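Local structure of Alpha/beta hydrolase (Novosphingobium aromaticivorans, 3BWX) at residues 16-21 / 67-72; 62-67 / 81-86; 74-79 / 205-210; 144-149 / 200-205. The protein probably acts as a hydrolase of the alpha/beta hydrolase superfamily and binds calcium. The protein carries 1 engineered substitution. All coordinates share one frame; numbering follows the deposited sequence. Where two conformers were deposited one is given.

In the fold
From the N terminus, residues 16-21, at the start of strand 17-23, meet 67-72, and contact 1 closes a loop that contains strands 32-35 and 58-61. Contact 2 opens at 62-67, before contact 1 has closed, and ends at 81-86 on helix 80-94, so the two cross and share Gly67. Contact 3 crosses contact 2 in turn, leaving from 74-79 and reaching far along the chain to 205-210. Nested inside that long loop, contact 4 joins the end of helix 136-145 to residues 200-205 and shares Pro205 with contact 3. Contacts 1 and 2 knit the loop after strand 58-61 to sheet and helix; contact 3 links that loop to the calcium-binding turn.

Contact 1 of 4, residues 16-21 / 67-72; sequences LRLHFR and GDSDYA. With EDO (1,2-ethanediol), chain R.
Asp68 lies beside His19, the two side chains pointing the same way, with Asp68 CB 3.6 Å from His19 ND1 and OD2 over one face of the imidazole. His19 CG is anti to the backbone N (chi1 175°), on the side where Asp68 lies. There ND1 is hydrogen-bonded to Glu62 OE1, the same oxygen that meets Asp68 N. The carbonyl of Asp68 takes protons from two waters: water 1 also donates to Arg17 O and accepts from Arg17 NE, while water 2 also donates to Asp70 OD1. Next comes Ser69, whose OG accepts from His19 N at 2.9 Å and is also hydrogen-bonded to Glu62 O. Asp70 then grips the backbone of Arg17 twice. Its N donates to Arg17 O at 3.0 Å, and its OD2 accepts from Arg17 N, also at 3.0 Å, the donor standing 61° above the carboxylate plane. Arg17 NH2 stays 4.2 Å from Asp70 OD1, near enough that the charges probably attract, though no N-H is aimed at it. An alanine in place of Asp70 would probably leave Arg17 N without its acceptor and the guanidinium without this nearby negative charge. Past it, Leu16 CD2 rests 3.6 Å from Tyr71 O, and Leu16 CD1 reaches Ala72 CB at 4.3 Å. The loop runs roughly antiparallel to strand 17-23 and, after the turn at 63-66, continues along the side on which strand 58-61 pairs antiparallel with that strand in the central sheet of the alpha/beta hydrolase fold.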
# COMPACT_ATOMS: atom_id res chain seq x y z
N LEU A 16 -16.07 11.53 -7.34
CA LEU A 16 -14.76 11.32 -7.99
C LEU A 16 -14.73 10.01 -8.75
O LEU A 16 -15.27 9.01 -8.30
CB LEU A 16 -13.62 11.29 -6.95
CG LEU A 16 -13.38 12.59 -6.17
CD1 LEU A 16 -12.11 12.40 -5.28
CD2 LEU A 16 -13.30 13.81 -7.06
N ARG A 17 -14.07 10.03 -9.91
CA ARG A 17 -13.74 8.84 -10.63
C ARG A 17 -12.42 8.34 -10.11
O ARG A 17 -11.38 8.96 -10.28
CB ARG A 17 -13.61 9.12 -12.13
CG ARG A 17 -13.46 7.85 -12.99
CD ARG A 17 -13.04 8.15 -14.44
NE ARG A 17 -11.66 8.66 -14.52
CZ ARG A 17 -11.13 9.37 -15.53
NH1 ARG A 17 -11.85 9.72 -16.61
NH2 ARG A 17 -9.88 9.77 -15.44
N LEU A 18 -12.48 7.18 -9.49
CA LEU A 18 -11.30 6.55 -8.88
C LEU A 18 -10.92 5.34 -9.76
O LEU A 18 -11.77 4.71 -10.41
CB LEU A 18 -11.63 6.15 -7.47
CG LEU A 18 -12.05 7.32 -6.57
CD1 LEU A 18 -12.29 6.80 -5.13
CD2 LEU A 18 -10.98 8.47 -6.55
N HIS A 19 -9.64 5.04 -9.74
CA HIS A 19 -9.02 4.09 -10.69
C HIS A 19 -8.45 2.84 -10.04
O HIS A 19 -7.85 2.91 -8.99
CB HIS A 19 -7.93 4.81 -11.41
CG HIS A 19 -7.13 3.97 -12.34
ND1 HIS A 19 -5.76 3.82 -12.20
CD2 HIS A 19 -7.48 3.22 -13.41
CE1 HIS A 19 -5.31 3.01 -13.15
NE2 HIS A 19 -6.33 2.66 -13.92
N PHE A 20 -8.68 1.69 -10.69
CA PHE A 20 -7.99 0.46 -10.31
C PHE A 20 -7.54 -0.30 -11.53
O PHE A 20 -8.23 -0.28 -12.58
CB PHE A 20 -8.78 -0.50 -9.36
CG PHE A 20 -10.06 -1.07 -9.89
CD1 PHE A 20 -11.23 -0.29 -10.00
CD2 PHE A 20 -10.14 -2.41 -10.25
CE1 PHE A 20 -12.40 -0.89 -10.46
CE2 PHE A 20 -11.33 -2.96 -10.66
CZ PHE A 20 -12.41 -2.21 -10.78
N ARG A 21 -6.38 -0.94 -11.40
CA ARG A 21 -5.94 -1.93 -12.39
C ARG A 21 -6.56 -3.24 -12.05
O ARG A 21 -6.55 -3.62 -10.87
CB ARG A 21 -4.45 -2.07 -12.46
CG ARG A 21 -3.71 -0.81 -12.92
CD ARG A 21 -2.18 -1.03 -13.03
NE ARG A 21 -1.50 0.03 -13.76
CZ ARG A 21 -0.19 0.05 -13.99
NH1 ARG A 21 0.55 -0.90 -13.50
NH2 ARG A 21 0.35 1.01 -14.73
N GLY A 67 -2.00 8.70 -8.39
CA GLY A 67 -2.00 8.04 -9.70
C GLY A 67 -3.03 8.63 -10.61
O GLY A 67 -3.11 9.87 -10.75
N ASP A 68 -3.83 7.78 -11.25
CA ASP A 68 -4.84 8.23 -12.21
C ASP A 68 -6.19 8.47 -11.56
O ASP A 68 -7.14 8.82 -12.24
CB ASP A 68 -5.03 7.19 -13.32
CG ASP A 68 -3.90 7.18 -14.33
OD1 ASP A 68 -2.90 7.91 -14.11
OD2 ASP A 68 -4.00 6.40 -15.33
N SER A 69 -6.29 8.28 -10.25
CA SER A 69 -7.53 8.65 -9.57
C SER A 69 -7.72 10.16 -9.53
O SER A 69 -6.77 10.92 -9.46
CB SER A 69 -7.57 8.05 -8.16
OG SER A 69 -7.88 6.66 -8.17
N ASP A 70 -8.97 10.58 -9.58
CA ASP A 70 -9.26 11.97 -9.55
C ASP A 70 -8.72 12.59 -8.30
O ASP A 70 -8.66 11.94 -7.24
CB ASP A 70 -10.77 12.27 -9.59
CG ASP A 70 -11.39 12.22 -10.98
OD1 ASP A 70 -10.69 12.01 -12.00
OD2 ASP A 70 -12.63 12.35 -11.04
N TYR A 71 -8.33 13.86 -8.43
CA TYR A 71 -7.97 14.72 -7.31
C TYR A 71 -9.22 15.34 -6.68
O TYR A 71 -10.21 15.58 -7.40
CB TYR A 71 -7.00 15.83 -7.76
CG TYR A 71 -5.57 15.39 -8.13
CD1 TYR A 71 -5.24 14.04 -8.28
CD2 TYR A 71 -4.57 16.33 -8.32
CE1 TYR A 71 -3.93 13.66 -8.60
CE2 TYR A 71 -3.28 15.97 -8.66
CZ TYR A 71 -2.97 14.63 -8.79
OH TYR A 71 -1.71 14.27 -9.12
N ALA A 72 -9.21 15.55 -5.37
CA ALA A 72 -10.35 16.10 -4.67
C ALA A 72 -10.40 17.60 -4.77
O ALA A 72 -9.38 18.24 -4.60
CB ALA A 72 -10.30 15.72 -3.22
C1 EDO R . -1.80 3.99 -13.14
O1 EDO R . -1.23 4.88 -14.10
C2 EDO R . -0.90 4.00 -11.95
O2 EDO R . -0.95 5.32 -11.46
O HOH W 1 -9.86 8.00 -12.51
O HOH W 2 -8.28 11.27 -13.04

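Contact 2 of 4, residues 62-67 / 81-86; sequences EMRGRG and MQYLQD. With EDO (1,2-ethanediol), chain R.
Arg64 turns to Asp86 by two torsions: CG sits between the backbone N and the carbonyl carbon (chi1 55°), and the bend at chi3 (65°) swings NE toward the helix. The guanidinium then meets the carboxylate side-on, their planes 11° apart. Arg64 NE donates to Asp86 OD2 at 2.9 Å and NH2 to OD1 at 3.0 Å, each on a syn lone pair. Gln82 CG lies over the centre of the guanidinium, and Gln82 NE2 donates to Asp86 OD1 at 3.1 Å, so that oxygen has two donors. Arg64 NH2 also forms a salt bridge with Asp14. An alanine in place of Arg64 would probably leave Asp86 and Asp14 without their shared positive partner. The Arg66 guanidinium stands nearly perpendicular to the Tyr83 ring: its NH1 donates to Tyr83 OH at 2.9 Å and, within its own segment, to Arg64 O at 2.8 Å. Met63, modelled as selenomethionine, puts CB over one face of that ring, while its SE, 5.4 Å from the ring centroid, makes an oblique Met-aromatic contact. Together they fasten the type II turn Met63-Arg66 to helix 80-94, within the beta-alpha-beta crossover from strand 58-61 to strand 99-104 of the alpha/beta hydrolase fold.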
# COMPACT_ATOMS: atom_id res chain seq x y z
N GLU A 62 -6.20 2.83 -6.59
CA GLU A 62 -5.47 4.03 -6.21
C GLU A 62 -6.44 4.99 -5.50
O GLU A 62 -7.54 5.24 -6.01
CB GLU A 62 -4.94 4.73 -7.49
CG GLU A 62 -4.25 3.74 -8.39
CD GLU A 62 -3.55 4.36 -9.54
OE1 GLU A 62 -4.16 5.11 -10.36
OE2 GLU A 62 -2.35 4.08 -9.61
N MSE A 63 -6.03 5.48 -4.33
CA MSE A 63 -6.91 6.36 -3.59
C MSE A 63 -7.04 7.72 -4.29
O MSE A 63 -6.21 8.10 -5.17
CB MSE A 63 -6.39 6.52 -2.17
CG MSE A 63 -6.45 5.22 -1.42
SE MSE A 63 -8.17 4.23 -1.30
CE MSE A 63 -8.12 3.25 -3.01
N ARG A 64 -8.07 8.47 -3.92
CA ARG A 64 -8.25 9.81 -4.46
C ARG A 64 -6.93 10.54 -4.25
O ARG A 64 -6.28 10.41 -3.18
CB ARG A 64 -9.38 10.58 -3.77
CG ARG A 64 -9.25 10.67 -2.25
CD ARG A 64 -10.36 11.46 -1.56
NE ARG A 64 -11.62 10.77 -1.72
CZ ARG A 64 -12.81 11.33 -1.76
NH1 ARG A 64 -12.95 12.63 -1.72
NH2 ARG A 64 -13.88 10.55 -1.90
N GLY A 65 -6.52 11.29 -5.26
CA GLY A 65 -5.31 12.10 -5.22
C GLY A 65 -4.04 11.37 -5.57
O GLY A 65 -2.95 11.96 -5.48
N ARG A 66 -4.13 10.08 -5.91
CA ARG A 66 -2.94 9.31 -6.26
C ARG A 66 -3.10 8.71 -7.64
O ARG A 66 -4.17 8.24 -8.02
CB ARG A 66 -2.67 8.15 -5.29
CG ARG A 66 -2.20 8.57 -3.90
CD ARG A 66 -3.31 9.07 -3.00
NE ARG A 66 -2.83 9.18 -1.63
CZ ARG A 66 -3.47 9.86 -0.68
NH1 ARG A 66 -4.61 10.46 -0.92
NH2 ARG A 66 -2.92 9.91 0.51
N GLY A 67 -2.00 8.70 -8.39
CA GLY A 67 -2.00 8.04 -9.70
C GLY A 67 -3.03 8.63 -10.61
O GLY A 67 -3.11 9.87 -10.75
N MSE A 81 -10.40 7.77 6.93
CA MSE A 81 -11.80 7.29 6.89
C MSE A 81 -12.52 7.50 5.57
O MSE A 81 -13.45 6.78 5.24
CB MSE A 81 -12.60 7.84 8.08
CG MSE A 81 -11.98 7.48 9.42
SE MSE A 81 -11.61 5.59 9.73
CE MSE A 81 -13.36 5.02 9.71
N GLN A 82 -12.08 8.50 4.81
CA GLN A 82 -12.57 8.71 3.48
C GLN A 82 -12.06 7.63 2.52
O GLN A 82 -12.84 7.08 1.77
CB GLN A 82 -12.26 10.10 2.95
CG GLN A 82 -12.92 10.38 1.63
CD GLN A 82 -14.42 10.39 1.73
OE1 GLN A 82 -14.98 11.19 2.47
NE2 GLN A 82 -15.07 9.53 1.02
N TYR A 83 -10.77 7.30 2.61
CA TYR A 83 -10.27 6.21 1.80
C TYR A 83 -11.00 4.91 2.12
O TYR A 83 -11.29 4.13 1.21
CB TYR A 83 -8.79 6.03 1.98
CG TYR A 83 -8.01 7.31 1.91
CD1 TYR A 83 -8.32 8.29 0.99
CD2 TYR A 83 -6.83 7.50 2.70
CE1 TYR A 83 -7.58 9.46 0.93
CE2 TYR A 83 -6.11 8.69 2.66
CZ TYR A 83 -6.49 9.67 1.76
OH TYR A 83 -5.78 10.85 1.72
N LEU A 84 -11.28 4.68 3.40
CA LEU A 84 -12.02 3.46 3.80
C LEU A 84 -13.42 3.46 3.14
O LEU A 84 -13.83 2.44 2.56
CB LEU A 84 -12.16 3.40 5.32
CG LEU A 84 -13.04 2.29 5.90
CD1 LEU A 84 -12.44 0.95 5.54
CD2 LEU A 84 -13.09 2.46 7.43
N GLN A 85 -14.14 4.60 3.20
CA GLN A 85 -15.43 4.71 2.55
C GLN A 85 -15.33 4.46 1.03
O GLN A 85 -16.16 3.80 0.44
CB GLN A 85 -16.12 6.06 2.81
CG GLN A 85 -17.56 6.14 2.20
CD GLN A 85 -18.15 7.59 2.09
OE1 GLN A 85 -17.87 8.36 1.14
NE2 GLN A 85 -19.02 7.93 3.05
N ASP A 86 -14.29 4.99 0.40
CA ASP A 86 -14.12 4.84 -1.01
C ASP A 86 -13.87 3.36 -1.33
O ASP A 86 -14.31 2.87 -2.35
CB ASP A 86 -12.94 5.71 -1.51
CG ASP A 86 -13.20 7.20 -1.39
OD1 ASP A 86 -14.37 7.64 -1.28
OD2 ASP A 86 -12.21 7.94 -1.51
C1 EDO R . -1.80 3.99 -13.14
O1 EDO R . -1.23 4.88 -14.10
C2 EDO R . -0.90 4.00 -11.95
O2 EDO R . -0.95 5.32 -11.46
O HOH W 3 -9.76 7.04 -2.15
O HOH W 4 -3.72 11.36 3.28

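Contact 3 of 4, residues 74-79 / 205-210; sequences DPMTYQ and PFEAPV. Engineered in segment 205-210: Val210 (natural residue Ala). With CA (calcium ion), chain B; EDO (1,2-ethanediol), chain P.
Met76, modelled as selenomethionine, lies across the Phe206 ring in a combined CH-pi and Met-aromatic contact, at the surface of the alpha/beta hydrolase fold. Met76 CB stands over the centre of the ring, 3.8 Å from the centroid and 10° off the normal. With CG anti to the backbone N (chi1 -166°), the chain carries on over the ring, Met76 CG passing 3.7 Å from Phe206 CG. SE is farther off, 4.7 Å from the centroid, and approaches obliquely. Pro75 CB adds to the apolar cover, 3.9 Å from Phe206 CE2. No direct hydrogen bond joins the segments, but water 7 donates to both Gln79 OE1 and Glu207 OE1.

A layer further out, each partner is held by its own turn. Asp74 OD1 accepts from Met76 N at 3.0 Å, an Asx turn that starts the short 3-10 segment 75-77, with this amide N lying over the ring face. Phe206 occupies the second position of the type II' turn Pro205-Ala208. That turn wraps the calcium ion, which is bound by Pro205 O at 2.5 Å and Ala208 O at 2.4 Å, with five waters completing seven ligands. Two of those waters reach back toward the first segment: water 6 donates to Tyr78 O at 2.7 Å, and water 5 gives the same oxygen a weak bond. On the calcium side, water 9 donates to the carbonyl oxygen of Pro209.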
# COMPACT_ATOMS: atom_id res chain seq x y z
N ASP A 74 -11.94 19.29 -2.53
CA ASP A 74 -11.79 19.57 -1.12
C ASP A 74 -10.69 18.68 -0.53
O ASP A 74 -10.94 17.49 -0.19
CB ASP A 74 -13.10 19.26 -0.42
CG ASP A 74 -13.07 19.54 1.05
OD1 ASP A 74 -11.99 20.00 1.53
OD2 ASP A 74 -14.09 19.31 1.75
N PRO A 75 -9.48 19.26 -0.41
CA PRO A 75 -8.39 18.46 0.15
C PRO A 75 -8.60 17.96 1.59
O PRO A 75 -7.85 17.13 2.04
CB PRO A 75 -7.14 19.38 0.03
CG PRO A 75 -7.54 20.55 -0.65
CD PRO A 75 -9.05 20.61 -0.79
N MSE A 76 -9.59 18.46 2.33
CA MSE A 76 -9.89 17.93 3.66
C MSE A 76 -10.47 16.49 3.52
O MSE A 76 -10.50 15.75 4.49
CB MSE A 76 -10.87 18.82 4.46
CG MSE A 76 -10.90 18.44 5.93
SE MSE A 76 -11.85 19.75 6.96
CE MSE A 76 -12.14 18.67 8.57
N THR A 77 -10.89 16.06 2.33
CA THR A 77 -11.27 14.67 2.15
C THR A 77 -10.13 13.65 2.01
O THR A 77 -10.39 12.45 1.90
CB THR A 77 -12.20 14.51 0.90
OG1 THR A 77 -11.47 14.81 -0.30
CG2 THR A 77 -13.41 15.34 1.06
N TYR A 78 -8.91 14.16 2.01
CA TYR A 78 -7.68 13.32 1.99
C TYR A 78 -7.41 12.84 3.42
O TYR A 78 -6.60 13.41 4.14
CB TYR A 78 -6.52 14.14 1.43
CG TYR A 78 -6.59 14.43 -0.03
CD1 TYR A 78 -6.99 13.45 -0.96
CD2 TYR A 78 -6.20 15.67 -0.55
CE1 TYR A 78 -7.01 13.73 -2.39
CE2 TYR A 78 -6.21 15.92 -1.92
CZ TYR A 78 -6.64 14.97 -2.83
OH TYR A 78 -6.63 15.20 -4.19
N GLN A 79 -8.18 11.85 3.86
CA GLN A 79 -8.00 11.31 5.21
C GLN A 79 -8.43 9.84 5.23
O GLN A 79 -9.25 9.42 4.37
CB GLN A 79 -8.81 12.17 6.19
CG GLN A 79 -10.30 12.22 5.90
CD GLN A 79 -11.06 13.02 6.91
OE1 GLN A 79 -10.55 13.33 8.00
NE2 GLN A 79 -12.28 13.40 6.56
N PRO A 205 -2.49 19.68 6.31
CA PRO A 205 -2.92 18.90 7.49
C PRO A 205 -4.40 18.88 7.82
O PRO A 205 -4.93 17.83 8.23
CB PRO A 205 -2.15 19.55 8.64
CG PRO A 205 -1.84 20.92 8.19
CD PRO A 205 -1.58 20.77 6.71
N PHE A 206 -5.04 20.02 7.64
CA PHE A 206 -6.36 20.25 8.22
C PHE A 206 -6.31 19.82 9.69
O PHE A 206 -5.45 20.29 10.40
CB PHE A 206 -7.44 19.59 7.38
CG PHE A 206 -7.67 20.31 6.08
CD1 PHE A 206 -8.51 21.41 6.00
CD2 PHE A 206 -6.92 19.95 4.97
CE1 PHE A 206 -8.68 22.06 4.78
CE2 PHE A 206 -7.06 20.63 3.74
CZ PHE A 206 -7.94 21.64 3.65
N GLU A 207 -7.13 18.89 10.15
CA GLU A 207 -7.13 18.63 11.61
C GLU A 207 -5.88 17.95 12.20
O GLU A 207 -5.61 18.05 13.40
CB GLU A 207 -8.36 17.86 12.03
CG GLU A 207 -9.66 18.63 11.75
CD GLU A 207 -10.86 17.72 11.65
OE1 GLU A 207 -10.87 16.85 10.74
OE2 GLU A 207 -11.80 17.89 12.49
N ALA A 208 -5.11 17.25 11.37
CA ALA A 208 -3.92 16.54 11.88
C ALA A 208 -2.93 16.36 10.77
O ALA A 208 -3.34 16.15 9.64
CB ALA A 208 -4.30 15.17 12.43
N PRO A 209 -1.64 16.40 11.08
CA PRO A 209 -0.63 16.23 10.06
C PRO A 209 -0.82 14.95 9.29
O PRO A 209 -1.26 13.93 9.84
CB PRO A 209 0.66 16.10 10.86
CG PRO A 209 0.39 16.77 12.12
CD PRO A 209 -1.06 16.53 12.43
N VAL A 210 -0.40 14.99 8.04
CA VAL A 210 -0.51 13.86 7.15
C VAL A 210 0.22 12.65 7.74
O VAL A 210 1.29 12.76 8.32
CB VAL A 210 -0.01 14.19 5.71
CG1 VAL A 210 1.50 14.55 5.70
CG2 VAL A 210 -0.32 13.03 4.74
CA CA B . -4.79 15.39 7.90
C1 EDO P . -14.95 16.13 -4.69
O1 EDO P . -14.05 16.70 -5.66
C2 EDO P . -14.26 15.80 -3.37
O2 EDO P . -13.80 16.99 -2.73
O HOH W 5 -6.43 16.00 6.20
O HOH W 6 -5.30 13.21 6.52
O HOH W 7 -12.78 15.19 9.05
O HOH W 8 -6.67 15.48 9.38
O HOH W 9 -3.91 13.49 9.14
O HOH W 10 -3.38 15.65 6.07

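Contact 4 of 4, residues 144-149 / 200-205; sequences GYVGQG and MKIAEP. With CA (calcium ion), chain B.
Gly147 and Met200 bring their backbones together, CA to CA 4.6 Å, where a type II turn meets a 3-10 segment. The turn, Tyr145 to Gln148, starts on Tyr145, the last residue of helix 136-145. Gly147 takes its third position with phi 70°, and its N is hydrogen-bonded to Tyr198 OH. Facing it, residues 200-203 coil as a 3-10 segment in which Ala203 N donates to Met200 O at 2.9 Å. The fit is close: a CB modelled on Gly147 would come within 2.3 Å of Ala203 CB, a clash, so the glycine suits both the backbone angle and the neighbour.

Ala203 CB presses into the turn, 3.6 Å from Val146 O and 3.7 Å from Gly147 CA. Val146 CG1, anti to its backbone N (chi1 170°), meets the same methyl at 4.0 Å and also lies against Ile202 CG2. In the conformer given, Met200, modelled as selenomethionine, bends at chi2 and chi3 so that SE rests 3.5 Å from Gly147 CA and 3.9 Å from Gly149 CA; a second conformer was deposited, so this part is less certain. Farther along, Glu204 O accepts from water 10, a ligand of the calcium ion.

No hydrogen bond crosses between the two segments, which implies that their direct contact rests on van der Waals fit: the Ala203 and Val146 methyls and, less surely, the Met200 selenium against glycine CA atoms and neighbouring backbone.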
# COMPACT_ATOMS: atom_id res chain seq x y z
N GLY A 144 7.70 15.08 7.14
CA GLY A 144 8.76 15.84 6.49
C GLY A 144 8.87 15.77 4.97
O GLY A 144 9.40 16.70 4.35
N TYR A 145 8.41 14.69 4.35
CA TYR A 145 8.63 14.54 2.90
C TYR A 145 7.37 14.70 2.04
O TYR A 145 7.45 15.05 0.87
CB TYR A 145 9.34 13.21 2.60
CG TYR A 145 8.44 11.99 2.52
CD1 TYR A 145 7.69 11.71 1.35
CD2 TYR A 145 8.35 11.10 3.58
CE1 TYR A 145 6.86 10.58 1.28
CE2 TYR A 145 7.53 9.97 3.51
CZ TYR A 145 6.79 9.72 2.36
OH TYR A 145 6.00 8.60 2.30
N VAL A 146 6.21 14.42 2.61
CA VAL A 146 5.00 14.49 1.82
C VAL A 146 4.74 15.90 1.36
O VAL A 146 4.83 16.84 2.15
CB VAL A 146 3.80 13.92 2.62
CG1 VAL A 146 2.49 14.19 1.92
CG2 VAL A 146 3.97 12.42 2.76
N GLY A 147 4.44 16.05 0.07
CA GLY A 147 4.12 17.32 -0.52
C GLY A 147 5.29 18.30 -0.64
O GLY A 147 5.07 19.46 -1.02
N GLN A 148 6.52 17.88 -0.31
CA GLN A 148 7.69 18.78 -0.31
C GLN A 148 8.03 19.24 -1.72
O GLN A 148 8.55 20.34 -1.93
CB GLN A 148 8.90 18.17 0.38
CG GLN A 148 8.88 18.41 1.89
N GLY A 149 7.71 18.42 -2.69
CA GLY A 149 7.47 18.92 -4.04
C GLY A 149 8.69 18.96 -4.94
O GLY A 149 8.65 19.61 -6.01
N MSE A 200 -0.18 17.26 -4.46
CA MSE A 200 0.56 17.89 -3.40
C MSE A 200 -0.32 18.32 -2.22
O MSE A 200 0.14 18.26 -1.07
CB MSE A 200 1.35 19.10 -3.93
CG MSE A 200 2.54 18.73 -4.80
SE MSE A 200 3.88 17.50 -4.05
CE MSE A 200 3.51 15.92 -5.16
N LYS A 201 -1.58 18.66 -2.49
CA LYS A 201 -2.49 19.09 -1.45
C LYS A 201 -2.79 18.03 -0.39
O LYS A 201 -3.36 18.40 0.65
CB LYS A 201 -3.78 19.64 -2.03
CG LYS A 201 -3.52 20.91 -2.80
CD LYS A 201 -4.78 21.62 -3.26
CE LYS A 201 -4.41 22.94 -3.89
NZ LYS A 201 -5.54 23.53 -4.63
N ILE A 202 -2.43 16.76 -0.65
CA ILE A 202 -2.43 15.74 0.36
C ILE A 202 -1.62 16.14 1.59
O ILE A 202 -1.93 15.69 2.67
CB ILE A 202 -1.98 14.36 -0.24
CG1 ILE A 202 -3.05 13.80 -1.19
CG2 ILE A 202 -1.61 13.36 0.84
CD1 ILE A 202 -2.53 12.71 -2.18
N ALA A 203 -0.62 16.99 1.41
CA ALA A 203 0.21 17.44 2.54
C ALA A 203 -0.48 18.42 3.49
O ALA A 203 0.02 18.71 4.56
CB ALA A 203 1.50 18.09 1.98
N GLU A 204 -1.58 19.02 3.06
CA GLU A 204 -2.31 19.97 3.89
C GLU A 204 -2.86 19.24 5.10
O GLU A 204 -3.54 18.21 4.96
CB GLU A 204 -3.43 20.66 3.09
CG GLU A 204 -2.88 21.54 1.99
CD GLU A 204 -3.97 22.22 1.14
OE1 GLU A 204 -5.17 22.11 1.48
OE2 GLU A 204 -3.61 22.82 0.09
N PRO A 205 -2.49 19.68 6.31
CA PRO A 205 -2.92 18.90 7.49
C PRO A 205 -4.40 18.88 7.82
O PRO A 205 -4.93 17.83 8.23
CB PRO A 205 -2.15 19.55 8.64
CG PRO A 205 -1.84 20.92 8.19
CD PRO A 205 -1.58 20.77 6.71
CA CA B . -4.79 15.39 7.90
O HOH W 10 -3.38 15.65 6.07
O HOH W 9 -3.91 13.49 9.14
O HOH W 8 -6.67 15.48 9.38
O HOH W 5 -6.43 16.00 6.20
O HOH W 6 -5.30 13.21 6.52